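Local atomic coordinates of NAD(P)H dehydrogenase (quinone) (Deinococcus radiodurans, PDB entry 1YDG), a protein that binds FMN and catalyses the NADH- or NADPH-dependent reduction of quinones to quinols as a homotetrameric flavoprotein of the WrbA family. Residues T17-G20 against Y21-Q25; D56-K59 against A60-A64; I186-Q189 against V190-V194; S95-R98 against A99-T103. All coordinates share one frame; numbering follows the deposited sequence.

Contact 1: T17-G20 against Y21-Q25. With SO4 (sulfate ion), chain J.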
ATOM      1  N   THR B  17      18.034  18.212  -0.698  1.00 15.58           N
ATOM      2  CA  THR B  17      19.494  18.178  -0.600  1.00 15.85           C
ATOM      3  C   THR B  17      20.208  17.798  -1.891  1.00 15.96           C
ATOM      4  O   THR B  17      21.393  17.467  -1.872  1.00 15.76           O
ATOM      5  CB  THR B  17      19.928  17.272   0.579  1.00 16.37           C
ATOM      6  OG1 THR B  17      19.249  16.002   0.521  1.00 16.51           O
ATOM      7  CG2 THR B  17      19.591  17.944   1.909  1.00 17.06           C
ATOM      8  N   GLY B  18      19.506  17.863  -3.023  1.00 16.08           N
ATOM      9  CA  GLY B  18      20.119  17.640  -4.335  1.00 15.68           C
ATOM     10  C   GLY B  18      19.992  16.271  -5.006  1.00 15.55           C
ATOM     11  O   GLY B  18      20.244  16.156  -6.204  1.00 16.20           O
ATOM     12  N   THR B  19      19.590  15.234  -4.284  1.00 15.16           N
ATOM     13  CA  THR B  19      19.517  13.914  -4.908  1.00 15.24           C
ATOM     14  C   THR B  19      18.409  13.853  -5.967  1.00 15.05           C
ATOM     15  O   THR B  19      18.647  13.405  -7.079  1.00 14.43           O
ATOM     16  CB  THR B  19      19.364  12.783  -3.869  1.00 15.20           C
ATOM     17  OG1 THR B  19      20.480  12.815  -2.985  1.00 16.76           O
ATOM     18  CG2 THR B  19      19.307  11.388  -4.541  1.00 15.51           C
ATOM     19  N   GLY B  20      17.209  14.329  -5.629  1.00 15.36           N
ATOM     20  CA  GLY B  20      16.114  14.367  -6.600  1.00 15.22           C
ATOM     21  C   GLY B  20      16.383  15.250  -7.803  1.00 15.43           C
ATOM     22  O   GLY B  20      15.937  14.953  -8.903  1.00 15.57           O
ATOM     23  N   TYR B  21      17.117  16.343  -7.591  1.00 15.61           N
ATOM     24  CA  TYR B  21      17.518  17.231  -8.663  1.00 15.29           C
ATOM     25  C   TYR B  21      18.460  16.489  -9.631  1.00 15.07           C
ATOM     26  O   TYR B  21      18.293  16.577 -10.846  1.00 15.37           O
ATOM     27  CB  TYR B  21      18.166  18.499  -8.089  1.00 15.29           C
ATOM     28  CG  TYR B  21      18.596  19.553  -9.096  1.00 15.57           C
ATOM     29  CD1 TYR B  21      17.811  19.858 -10.206  1.00 15.83           C
ATOM     30  CD2 TYR B  21      19.772  20.287  -8.908  1.00 15.71           C
ATOM     31  CE1 TYR B  21      18.203  20.837 -11.127  1.00 16.43           C
ATOM     32  CE2 TYR B  21      20.164  21.266  -9.813  1.00 16.42           C
ATOM     33  CZ  TYR B  21      19.375  21.539 -10.925  1.00 16.66           C
ATOM     34  OH  TYR B  21      19.743  22.517 -11.834  1.00 16.22           O
ATOM     35  N   ALA B  22      19.434  15.751  -9.108  1.00 15.39           N
ATOM     36  CA  ALA B  22      20.338  14.976  -9.988  1.00 15.57           C
ATOM     37  C   ALA B  22      19.532  13.937 -10.785  1.00 15.38           C
ATOM     38  O   ALA B  22      19.734  13.761 -11.984  1.00 15.08           O
ATOM     39  CB  ALA B  22      21.420  14.289  -9.174  1.00 15.91           C
ATOM     40  N   MET B  23      18.599  13.277 -10.106  1.00 15.17           N
ATOM     41  CA  MET B  23      17.763  12.278 -10.760  1.00 15.80           C
ATOM     42  C   MET B  23      16.903  12.908 -11.835  1.00 15.29           C
ATOM     43  O   MET B  23      16.769  12.360 -12.905  1.00 14.83           O
ATOM     44  CB  MET B  23      16.853  11.575  -9.740  1.00 15.66           C
ATOM     45  CG  MET B  23      17.590  10.738  -8.714  1.00 15.43           C
ATOM     46  SD  MET B  23      16.488  10.110  -7.445  1.00 17.37           S
ATOM     47  CE  MET B  23      15.577   8.929  -8.384  1.00 15.35           C
ATOM     48  N   ALA B  24      16.305  14.059 -11.525  1.00 15.82           N
ATOM     49  CA  ALA B  24      15.401  14.725 -12.443  1.00 15.88           C
ATOM     50  C   ALA B  24      16.138  15.243 -13.663  1.00 16.08           C
ATOM     51  O   ALA B  24      15.620  15.158 -14.780  1.00 15.37           O
ATOM     52  CB  ALA B  24      14.658  15.835 -11.742  1.00 16.05           C
ATOM     53  N   GLN B  25      17.358  15.742 -13.463  1.00 16.52           N
ATOM     54  CA  GLN B  25      18.198  16.141 -14.598  1.00 17.19           C
ATOM     55  C   GLN B  25      18.498  14.953 -15.503  1.00 16.83           C
ATOM     56  O   GLN B  25      18.437  15.078 -16.723  1.00 17.10           O
ATOM     57  CB  GLN B  25      19.500  16.792 -14.134  1.00 16.98           C
ATOM     58  CG  GLN B  25      19.332  18.099 -13.377  1.00 18.09           C
ATOM     59  CD  GLN B  25      20.674  18.687 -12.956  1.00 19.53           C
ATOM     60  OE1 GLN B  25      21.366  19.286 -13.771  1.00 23.74           O
ATOM     61  NE2 GLN B  25      21.057  18.488 -11.699  1.00 20.27           N
TER
HETATM   62  S   SO4 J1303      16.918  14.951  -1.825  1.00 15.25           S
HETATM   63  O1  SO4 J1303      18.370  15.138  -1.803  1.00 17.63           O
HETATM   64  O2  SO4 J1303      16.589  13.584  -1.480  1.00 15.47           O
HETATM   65  O3  SO4 J1303      16.343  15.885  -0.857  1.00 15.48           O
HETATM   66  O4  SO4 J1303      16.416  15.199  -3.170  1.00 14.55           O
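Y21, in the first turn of helix 19-33, sets its CB against the carbonyl oxygen of G18, the N-cap residue, whose positive phi (99°) would jam a side chain against the carbonyl oxygen before it. A22 N then donates to G18 O at 3.0 Å. M23 repeats the step, its N reaching T19 O at 3.0 Å, and its side chain folds back over the same carbonyl: CG, beside its own backbone N (chi1 -66°), comes within 3.3 Å of T19 O, while SD stands 4.2 Å from T19 CG2. A24 N bonds to G20 O at 2.8 Å, with the small CB tucked against that oxygen. Q25 turns back on its own side of the contact: NE2 lies over the centre of the Y21 ring, 3.3 Å above its plane, and makes a weak hydrogen bond to Y21 O. The N-H groups at the helix start, lacking a carbonyl of a preceding turn, point at a sulfate. T19 N donates to sulfate O1, and G20 N to sulfate O4 at 2.7 Å, while T17 supplies its N to O3 and its OG1 to O1, the latter at 2.6 Å; S15 and S16 complete the grip. Residues 17-20 belong to the FMN site, and the sulfate probably marks the place of the FMN phosphate, as in flavodoxins. The helix bridges strands 8-13 and 37-42 in a beta-alpha-beta crossover: A24 packs on I11, F13 and L40, while T17 and Y21 face helix 56-64.

Contact 2: D56-K59 against A60-A64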
ATOM      1  N   ASP B  56      23.580  22.753   5.150  1.00 17.32           N
ATOM      2  CA  ASP B  56      24.359  23.211   4.008  1.00 17.11           C
ATOM      3  C   ASP B  56      23.860  22.689   2.663  1.00 16.43           C
ATOM      4  O   ASP B  56      23.764  23.442   1.708  1.00 16.75           O
ATOM      5  CB  ASP B  56      25.817  22.775   4.158  1.00 17.65           C
ATOM      6  CG  ASP B  56      26.641  23.078   2.922  1.00 19.07           C
ATOM      7  OD1 ASP B  56      27.376  22.163   2.468  1.00 23.19           O
ATOM      8  OD2 ASP B  56      26.534  24.227   2.415  1.00 20.76           O
ATOM      9  N   ALA B  57      23.585  21.392   2.569  1.00 16.56           N
ATOM     10  CA  ALA B  57      23.230  20.807   1.265  1.00 16.25           C
ATOM     11  C   ALA B  57      21.858  21.274   0.824  1.00 15.86           C
ATOM     12  O   ALA B  57      21.600  21.333  -0.364  1.00 15.47           O
ATOM     13  CB  ALA B  57      23.315  19.275   1.290  1.00 16.60           C
ATOM     14  N   TRP B  58      20.998  21.634   1.783  1.00 15.74           N
ATOM     15  CA  TRP B  58      19.668  22.173   1.481  1.00 15.49           C
ATOM     16  C   TRP B  58      19.759  23.598   0.941  1.00 15.80           C
ATOM     17  O   TRP B  58      19.234  23.895  -0.133  1.00 15.41           O
ATOM     18  CB  TRP B  58      18.771  22.121   2.717  1.00 14.65           C
ATOM     19  CG  TRP B  58      17.285  22.224   2.438  1.00 14.15           C
ATOM     20  CD1 TRP B  58      16.671  22.615   1.271  1.00 13.36           C
ATOM     21  CD2 TRP B  58      16.229  21.965   3.371  1.00 12.92           C
ATOM     22  NE1 TRP B  58      15.305  22.581   1.423  1.00 12.18           N
ATOM     23  CE2 TRP B  58      15.003  22.201   2.699  1.00 11.93           C
ATOM     24  CE3 TRP B  58      16.197  21.577   4.709  1.00 13.67           C
ATOM     25  CZ2 TRP B  58      13.759  22.041   3.324  1.00 13.56           C
ATOM     26  CZ3 TRP B  58      14.951  21.403   5.329  1.00 14.33           C
ATOM     27  CH2 TRP B  58      13.753  21.642   4.633  1.00 13.78           C
ATOM     28  N   LYS B  59      20.439  24.479   1.672  1.00 16.84           N
ATOM     29  CA  LYS B  59      20.713  25.828   1.164  1.00 17.20           C
ATOM     30  C   LYS B  59      21.382  25.805  -0.187  1.00 16.94           C
ATOM     31  O   LYS B  59      20.983  26.543  -1.081  1.00 17.18           O
ATOM     32  CB  LYS B  59      21.608  26.628   2.100  1.00 17.59           C
ATOM     33  CG  LYS B  59      20.871  27.246   3.239  1.00 19.35           C
ATOM     34  CD  LYS B  59      21.750  28.187   4.011  1.00 20.12           C
ATOM     35  CE  LYS B  59      21.524  29.614   3.602  1.00 22.49           C
ATOM     36  NZ  LYS B  59      22.539  30.460   4.262  1.00 23.59           N
ATOM     37  N   ALA B  60      22.409  24.968  -0.322  1.00 16.76           N
ATOM     38  CA  ALA B  60      23.172  24.896  -1.560  1.00 16.57           C
ATOM     39  C   ALA B  60      22.279  24.461  -2.710  1.00 16.32           C
ATOM     40  O   ALA B  60      22.340  25.030  -3.799  1.00 16.99           O
ATOM     41  CB  ALA B  60      24.328  23.944  -1.410  1.00 16.70           C
ATOM     42  N   ASN B  61      21.427  23.466  -2.460  1.00 15.56           N
ATOM     43  CA  ASN B  61      20.596  22.914  -3.527  1.00 15.63           C
ATOM     44  C   ASN B  61      19.550  23.896  -3.981  1.00 14.68           C
ATOM     45  O   ASN B  61      19.274  23.999  -5.165  1.00 13.97           O
ATOM     46  CB  ASN B  61      19.924  21.610  -3.109  1.00 14.93           C
ATOM     47  CG  ASN B  61      19.128  20.986  -4.236  1.00 14.72           C
ATOM     48  OD1 ASN B  61      19.653  20.740  -5.332  1.00 11.80           O
ATOM     49  ND2 ASN B  61      17.861  20.705  -3.972  1.00 14.37           N
ATOM     50  N   ILE B  62      18.976  24.631  -3.043  1.00 15.12           N
ATOM     51  CA  ILE B  62      18.013  25.667  -3.409  1.00 15.75           C
ATOM     52  C   ILE B  62      18.638  26.656  -4.407  1.00 16.11           C
ATOM     53  O   ILE B  62      18.036  26.978  -5.441  1.00 16.61           O
ATOM     54  CB  ILE B  62      17.413  26.330  -2.147  1.00 15.18           C
ATOM     55  CG1 ILE B  62      16.441  25.323  -1.492  1.00 15.39           C
ATOM     56  CG2 ILE B  62      16.699  27.603  -2.476  1.00 15.32           C
ATOM     57  CD1 ILE B  62      15.760  25.795  -0.256  1.00 16.19           C
ATOM     58  N   GLU B  63      19.861  27.097  -4.128  1.00 16.70           N
ATOM     59  CA  GLU B  63      20.566  28.030  -5.007  1.00 16.40           C
ATOM     60  C   GLU B  63      20.897  27.337  -6.330  1.00 16.34           C
ATOM     61  O   GLU B  63      20.754  27.918  -7.410  1.00 16.77           O
ATOM     62  CB  GLU B  63      21.848  28.533  -4.317  1.00 17.24           C
ATOM     63  CG  GLU B  63      22.710  29.472  -5.159  1.00 18.57           C
ATOM     64  CD  GLU B  63      21.996  30.765  -5.502  1.00 20.53           C
ATOM     65  OE1 GLU B  63      21.115  31.186  -4.727  1.00 22.14           O
ATOM     66  OE2 GLU B  63      22.315  31.362  -6.549  1.00 24.38           O
ATOM     67  N   ALA B  64      21.334  26.087  -6.252  1.00 16.20           N
ATOM     68  CA  ALA B  64      21.691  25.348  -7.464  1.00 16.07           C
ATOM     69  C   ALA B  64      20.497  25.191  -8.406  1.00 16.20           C
ATOM     70  O   ALA B  64      20.673  25.164  -9.622  1.00 15.71           O
ATOM     71  CB  ALA B  64      22.271  23.996  -7.113  1.00 16.14           C
TER
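D56 O receives the N-H of A60 at 2.9 Å, the shortest bond between D56-K59 and A60-A64, and starts an alpha-helical ladder along helix 56-64. The next rungs run from N61 N to A57 O and from I62 N to W58 O, both 3.0 Å, and the last, from E63 N to K59 O, stretches to 3.3 Å. Among the side chains, the main meeting is that of W58 with I62, one turn apart. They approach at a slant: the methyl CD1 of I62 touches the pyrrole part of the indole, 3.6 Å from W58 CD1 and 3.7 Å from W58 NE1. I62 gets there because CG1 stands beside its own backbone N (chi1 -73°) and continues extended to CD1, passing close to W58 O. The indole N-H is used elsewhere, in a hydrogen bond to E45 OE2, and I52 packs against both W58 and I62. On the neighbouring side of the helix N61 makes a weak hydrogen bond from ND2 to the carbonyl oxygen of S16, a residue of the FMN site. Putting an alanine at W58 would probably leave E45 without its indole partner and open a gap beside I62 CD1 and I52. The chemistry is divided: the backbone ladder carries the polar bonding between the segments, the side-chain contact is apolar, and the indole's one polar atom ties this helix to the loop that carries E45.

Contact 3: I186-Q189 against V190-V194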
ATOM      1  N   ILE B 186      16.934   5.254 -14.446  1.00 18.89           N
ATOM      2  CA  ILE B 186      16.152   6.448 -14.744  1.00 18.54           C
ATOM      3  C   ILE B 186      15.982   6.612 -16.252  1.00 18.15           C
ATOM      4  O   ILE B 186      14.868   6.796 -16.724  1.00 16.83           O
ATOM      5  CB  ILE B 186      16.826   7.705 -14.125  1.00 18.34           C
ATOM      6  CG1 ILE B 186      16.727   7.656 -12.601  1.00 17.19           C
ATOM      7  CG2 ILE B 186      16.212   8.990 -14.659  1.00 18.38           C
ATOM      8  CD1 ILE B 186      17.795   8.456 -11.898  1.00 17.72           C
ATOM      9  N   ARG B 187      17.087   6.521 -16.998  1.00 18.05           N
ATOM     10  CA  ARG B 187      17.054   6.695 -18.460  1.00 19.23           C
ATOM     11  C   ARG B 187      16.059   5.765 -19.144  1.00 18.26           C
ATOM     12  O   ARG B 187      15.301   6.176 -20.034  1.00 19.36           O
ATOM     13  CB  ARG B 187      18.447   6.471 -19.075  1.00 19.39           C
ATOM     14  CG  ARG B 187      19.501   7.526 -18.724  1.00 21.81           C
ATOM     15  CD  ARG B 187      20.733   7.506 -19.683  1.00 23.60           C
ATOM     16  NE  ARG B 187      21.573   6.295 -19.588  1.00 26.65           N
ATOM     17  CZ  ARG B 187      22.588   6.112 -18.732  1.00 28.57           C
ATOM     18  NH1 ARG B 187      22.919   7.037 -17.837  1.00 29.56           N
ATOM     19  NH2 ARG B 187      23.279   4.979 -18.759  1.00 29.50           N
ATOM     20  N   HIS B 188      16.081   4.501 -18.752  1.00 18.11           N
ATOM     21  CA  HIS B 188      15.215   3.493 -19.349  1.00 17.52           C
ATOM     22  C   HIS B 188      13.753   3.755 -19.019  1.00 16.59           C
ATOM     23  O   HIS B 188      12.881   3.701 -19.906  1.00 15.96           O
ATOM     24  CB  HIS B 188      15.620   2.087 -18.888  1.00 18.06           C
ATOM     25  CG  HIS B 188      14.621   1.029 -19.250  1.00 19.86           C
ATOM     26  ND1 HIS B 188      14.454   0.576 -20.544  1.00 24.08           N
ATOM     27  CD2 HIS B 188      13.701   0.373 -18.499  1.00 22.65           C
ATOM     28  CE1 HIS B 188      13.485  -0.328 -20.570  1.00 24.94           C
ATOM     29  NE2 HIS B 188      13.018  -0.474 -19.340  1.00 23.61           N
ATOM     30  N   GLN B 189      13.497   4.035 -17.747  1.00 15.92           N
ATOM     31  CA  GLN B 189      12.144   4.379 -17.275  1.00 15.99           C
ATOM     32  C   GLN B 189      11.507   5.482 -18.113  1.00 15.72           C
ATOM     33  O   GLN B 189      10.363   5.350 -18.539  1.00 15.39           O
ATOM     34  CB  GLN B 189      12.163   4.800 -15.817  1.00 15.52           C
ATOM     35  CG  GLN B 189      10.773   5.111 -15.247  1.00 15.61           C
ATOM     36  CD  GLN B 189      10.798   5.444 -13.785  1.00 15.54           C
ATOM     37  OE1 GLN B 189      11.634   4.934 -13.036  1.00 14.15           O
ATOM     38  NE2 GLN B 189       9.861   6.304 -13.348  1.00 15.70           N
ATOM     39  N   VAL B 190      12.267   6.544 -18.351  1.00 16.06           N
ATOM     40  CA  VAL B 190      11.785   7.714 -19.077  1.00 16.23           C
ATOM     41  C   VAL B 190      11.693   7.417 -20.572  1.00 16.67           C
ATOM     42  O   VAL B 190      10.694   7.735 -21.197  1.00 16.08           O
ATOM     43  CB  VAL B 190      12.686   8.944 -18.824  1.00 16.48           C
ATOM     44  CG1 VAL B 190      12.224  10.162 -19.661  1.00 15.51           C
ATOM     45  CG2 VAL B 190      12.698   9.314 -17.328  1.00 16.08           C
ATOM     46  N   ARG B 191      12.728   6.788 -21.137  1.00 17.43           N
ATOM     47  CA  ARG B 191      12.739   6.452 -22.556  1.00 18.04           C
ATOM     48  C   ARG B 191      11.521   5.567 -22.874  1.00 17.13           C
ATOM     49  O   ARG B 191      10.797   5.777 -23.839  1.00 16.64           O
ATOM     50  CB  ARG B 191      14.076   5.774 -22.919  1.00 18.44           C
ATOM     51  CG  ARG B 191      14.168   5.143 -24.302  1.00 20.27           C
ATOM     52  CD  ARG B 191      15.582   4.592 -24.577  1.00 23.14           C
ATOM     53  NE  ARG B 191      15.861   3.410 -23.745  1.00 28.01           N
ATOM     54  CZ  ARG B 191      16.808   3.304 -22.797  1.00 29.40           C
ATOM     55  NH1 ARG B 191      17.653   4.301 -22.523  1.00 31.26           N
ATOM     56  NH2 ARG B 191      16.919   2.159 -22.119  1.00 30.76           N
ATOM     57  N   ARG B 192      11.290   4.595 -22.015  1.00 16.93           N
ATOM     58  CA  ARG B 192      10.180   3.683 -22.177  1.00 16.63           C
ATOM     59  C   ARG B 192       8.842   4.399 -22.100  1.00 15.51           C
ATOM     60  O   ARG B 192       7.961   4.158 -22.917  1.00 15.03           O
ATOM     61  CB  ARG B 192      10.280   2.623 -21.098  1.00 16.62           C
ATOM     62  CG  ARG B 192       9.068   1.775 -20.958  1.00 18.24           C
ATOM     63  CD  ARG B 192       9.318   0.711 -19.880  1.00 19.13           C
ATOM     64  NE  ARG B 192       8.047   0.145 -19.470  1.00 21.02           N
ATOM     65  CZ  ARG B 192       7.371  -0.742 -20.177  1.00 21.34           C
ATOM     66  NH1 ARG B 192       7.854  -1.184 -21.335  1.00 23.76           N
ATOM     67  NH2 ARG B 192       6.208  -1.185 -19.731  1.00 21.52           N
ATOM     68  N   GLN B 193       8.688   5.268 -21.107  1.00 14.64           N
ATOM     69  CA  GLN B 193       7.446   6.031 -20.959  1.00 14.66           C
ATOM     70  C   GLN B 193       7.164   6.925 -22.162  1.00 14.46           C
ATOM     71  O   GLN B 193       6.017   7.029 -22.605  1.00 14.46           O
ATOM     72  CB  GLN B 193       7.455   6.848 -19.665  1.00 14.41           C
ATOM     73  CG  GLN B 193       6.215   7.727 -19.482  1.00 13.84           C
ATOM     74  CD  GLN B 193       6.102   8.321 -18.111  1.00 12.36           C
ATOM     75  OE1 GLN B 193       6.937   8.077 -17.256  1.00 10.84           O
ATOM     76  NE2 GLN B 193       5.048   9.117 -17.887  1.00 11.70           N
ATOM     77  N   VAL B 194       8.201   7.564 -22.692  1.00 14.88           N
ATOM     78  CA  VAL B 194       8.057   8.406 -23.893  1.00 15.39           C
ATOM     79  C   VAL B 194       7.609   7.568 -25.092  1.00 15.61           C
ATOM     80  O   VAL B 194       6.682   7.949 -25.795  1.00 15.64           O
ATOM     81  CB  VAL B 194       9.378   9.163 -24.215  1.00 15.34           C
ATOM     82  CG1 VAL B 194       9.356   9.768 -25.626  1.00 14.76           C
ATOM     83  CG2 VAL B 194       9.642  10.226 -23.172  1.00 14.76           C
TER
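H188 and R191 meet within a single helix, in a local contact between successive turns of helix 180-204, which closes the chain of this flavodoxin-like fold and packs beside helix 19-33 and the central sheet. The two side chains cross at about a right angle, ring and guanidinium planes 56° apart. R191 NH2 comes in at the edge of the imidazole, in its plane, and gives a weak, bent hydrogen bond to H188 ND1 (3.3 Å, 121° at the hydrogen); it also forms a weak, long ion pair with D156. The bend of the R191 chain at chi3 (70°) turns the guanidinium back over the helix, with H188 CA 3.5 Å above one face. R192 behaves otherwise: it runs alongside H188 in the same direction, CD 3.9 Å from H188 NE2, and its extended chain reaches N115 of a second subunit. H188 NE2 is bonded to T155, while R187 makes salt bridges with E180 and E26. On the sheet-facing side Q189 and Q193 share S119. A leucine in place of R191 would probably leave H188 ND1 without this weak donor and D156 without its distant cationic partner. The backbone ladder joins the same turns, R192 N reaching H188 O at 2.8 Å. At the buried side V190 CG2 sits 3.4 Å from I186 O and 4.4 Å from I186 CG2.

Contact 4: S95-R98 against A99-T103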
ATOM      1  N   SER B  95       5.747  16.615   2.191  1.00 12.00           N
ATOM      2  CA  SER B  95       4.637  17.565   2.229  1.00 12.53           C
ATOM      3  C   SER B  95       4.708  18.555   1.063  1.00 12.46           C
ATOM      4  O   SER B  95       3.680  18.994   0.564  1.00 12.08           O
ATOM      5  CB  SER B  95       4.590  18.321   3.563  1.00 12.78           C
ATOM      6  OG  SER B  95       5.783  19.044   3.780  1.00 14.20           O
ATOM      7  N   GLN B  96       5.916  18.865   0.595  1.00 12.56           N
ATOM      8  CA  GLN B  96       6.076  19.834  -0.484  1.00 12.91           C
ATOM      9  C   GLN B  96       5.455  19.267  -1.770  1.00 12.88           C
ATOM     10  O   GLN B  96       4.723  19.961  -2.492  1.00 13.34           O
ATOM     11  CB  GLN B  96       7.559  20.201  -0.682  1.00 13.03           C
ATOM     12  CG  GLN B  96       8.181  21.015   0.465  1.00 12.28           C
ATOM     13  CD  GLN B  96       8.917  20.168   1.511  1.00 13.19           C
ATOM     14  OE1 GLN B  96       8.595  18.993   1.722  1.00 14.72           O
ATOM     15  NE2 GLN B  96       9.921  20.769   2.162  1.00 10.92           N
ATOM     16  N   MET B  97       5.716  17.990  -2.038  1.00 12.59           N
ATOM     17  CA  MET B  97       5.128  17.327  -3.174  1.00 12.19           C
ATOM     18  C   MET B  97       3.621  17.207  -2.974  1.00 11.99           C
ATOM     19  O   MET B  97       2.852  17.529  -3.874  1.00 12.09           O
ATOM     20  CB  MET B  97       5.773  15.959  -3.399  1.00 12.64           C
ATOM     21  CG  MET B  97       5.109  15.096  -4.490  1.00 12.75           C
ATOM     22  SD  MET B  97       5.149  15.773  -6.147  1.00 14.74           S
ATOM     23  CE  MET B  97       6.795  15.450  -6.751  1.00 12.93           C
ATOM     24  N   ARG B  98       3.188  16.762  -1.799  1.00 11.90           N
ATOM     25  CA  ARG B  98       1.738  16.696  -1.538  1.00 12.06           C
ATOM     26  C   ARG B  98       1.070  18.073  -1.662  1.00 11.78           C
ATOM     27  O   ARG B  98      -0.055  18.155  -2.101  1.00 11.89           O
ATOM     28  CB  ARG B  98       1.420  16.105  -0.172  1.00 11.43           C
ATOM     29  CG  ARG B  98       1.912  14.670   0.065  1.00 13.59           C
ATOM     30  CD  ARG B  98       1.548  13.676  -1.016  1.00 13.54           C
ATOM     31  NE  ARG B  98       0.111  13.601  -1.288  1.00 14.00           N
ATOM     32  CZ  ARG B  98      -0.482  12.636  -1.991  1.00 15.25           C
ATOM     33  NH1 ARG B  98       0.219  11.610  -2.479  1.00 16.61           N
ATOM     34  NH2 ARG B  98      -1.793  12.677  -2.191  1.00 15.36           N
ATOM     35  N   ALA B  99       1.740  19.137  -1.232  1.00 11.93           N
ATOM     36  CA  ALA B  99       1.173  20.485  -1.369  1.00 12.18           C
ATOM     37  C   ALA B  99       0.909  20.802  -2.824  1.00 12.67           C
ATOM     38  O   ALA B  99      -0.135  21.361  -3.142  1.00 12.93           O
ATOM     39  CB  ALA B  99       2.080  21.527  -0.759  1.00 12.49           C
ATOM     40  N   PHE B 100       1.851  20.425  -3.700  1.00 12.73           N
ATOM     41  CA  PHE B 100       1.684  20.576  -5.130  1.00 12.17           C
ATOM     42  C   PHE B 100       0.491  19.769  -5.621  1.00 12.27           C
ATOM     43  O   PHE B 100      -0.364  20.269  -6.327  1.00 10.85           O
ATOM     44  CB  PHE B 100       2.934  20.138  -5.900  1.00 12.02           C
ATOM     45  CG  PHE B 100       2.736  20.170  -7.375  1.00 12.69           C
ATOM     46  CD1 PHE B 100       2.466  21.380  -8.022  1.00 12.32           C
ATOM     47  CD2 PHE B 100       2.743  19.012  -8.114  1.00 12.29           C
ATOM     48  CE1 PHE B 100       2.239  21.413  -9.404  1.00 11.46           C
ATOM     49  CE2 PHE B 100       2.507  19.041  -9.462  1.00 12.20           C
ATOM     50  CZ  PHE B 100       2.256  20.238 -10.111  1.00 11.71           C
ATOM     51  N   ILE B 101       0.454  18.491  -5.249  1.00 12.96           N
ATOM     52  CA  ILE B 101      -0.656  17.607  -5.603  1.00 12.65           C
ATOM     53  C   ILE B 101      -2.010  18.221  -5.184  1.00 13.13           C
ATOM     54  O   ILE B 101      -2.975  18.190  -5.943  1.00 12.68           O
ATOM     55  CB  ILE B 101      -0.437  16.190  -4.978  1.00 12.49           C
ATOM     56  CG1 ILE B 101       0.674  15.458  -5.736  1.00 11.67           C
ATOM     57  CG2 ILE B 101      -1.725  15.384  -4.975  1.00 12.61           C
ATOM     58  CD1 ILE B 101       1.227  14.237  -5.013  1.00 12.21           C
ATOM     59  N   ASP B 102      -2.054  18.819  -4.006  1.00 13.45           N
ATOM     60  CA  ASP B 102      -3.286  19.427  -3.508  1.00 14.54           C
ATOM     61  C   ASP B 102      -3.716  20.675  -4.297  1.00 15.78           C
ATOM     62  O   ASP B 102      -4.868  21.094  -4.180  1.00 17.45           O
ATOM     63  CB  ASP B 102      -3.197  19.709  -1.998  1.00 13.80           C
ATOM     64  CG  ASP B 102      -3.234  18.437  -1.147  1.00 14.54           C
ATOM     65  OD1 ASP B 102      -3.348  17.338  -1.736  1.00 13.30           O
ATOM     66  OD2 ASP B 102      -3.155  18.528   0.118  1.00 13.93           O
ATOM     67  N   THR B 103      -2.839  21.249  -5.124  1.00 16.15           N
ATOM     68  CA  THR B 103      -3.255  22.339  -6.029  1.00 16.06           C
ATOM     69  C   THR B 103      -3.928  21.865  -7.306  1.00 16.62           C
ATOM     70  O   THR B 103      -4.454  22.678  -8.058  1.00 16.74           O
ATOM     71  CB  THR B 103      -2.095  23.263  -6.441  1.00 16.03           C
ATOM     72  OG1 THR B 103      -1.176  22.568  -7.305  1.00 14.07           O
ATOM     73  CG2 THR B 103      -1.415  23.801  -5.230  1.00 16.15           C
TER
HETATM   74  O   HOH W   1      -2.116  15.329  -0.590  1.00 18.36           O
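R98 and I101 slant across each other, so that the isoleucine methyl CD1 lies under one face of the guanidinium, 3.6 Å from its plane and displaced toward the rim. The arginine is curled to make this possible, with chi1, chi2 and chi3 all between -50° and -60°, and NH1 and CZ both stand 3.8 Å from I101 CD1. In the guanidinium plane, at its edge, NE donates to a water at 2.9 Å, which in turn donates to D102 OD1 at 2.6 Å; this bridge joins a cation and an anion that do not touch, R98 NH2 being 4.9 Å from D102 OD1. The same CD1 also meets M97 CG at 4.0 Å, again at a slant, and the sulfur of M97 reaches toward F100 CD2. Strand 81-89 receives M97, F100 and I101 through F84. The backbone ladder includes R98 O accepting D102 N at 2.8 Å. R98 NH1 is hydrogen-bonded to T141, and D102 OD2 accepts from S95 N of a third subunit, a bond returned by S95 N to D102 of that subunit. R98 and D102 also pack on R89, and I101 on F90, of the third subunit, so this helix borders the neighbour's FMN site. Chemically, the arginine pairs an apolar contact over its face with a hydrated edge: buried between helix 131-144 and a neighbouring subunit, it offers carbon its flat side, and the bridging water probably couples its charge to that of D102 without direct contact.

Contacts 3 and 4 are buried, while contacts 1 and 2 are only partly so, contact 2 being the most exposed. All four are local contacts along helices or at a helix start in one flavodoxin-like domain, each on a different helix. Contacts 1 and 2 abut where G18 CA meets N61 OD1 at 3.3 Å; contact 3 touches contact 1 through I186, and contact 4 reaches contact 2 where Q96 approaches the indole of W58. Contacts 2 and 3 lie on opposite sides of the chain's centre. Their chemistry follows their place: anion binding by main-chain N-H groups in contact 1, apolar packing in contact 2, and polar side chains that reach other subunits, R192 in contact 3 and the S95-D102 pair in contact 4.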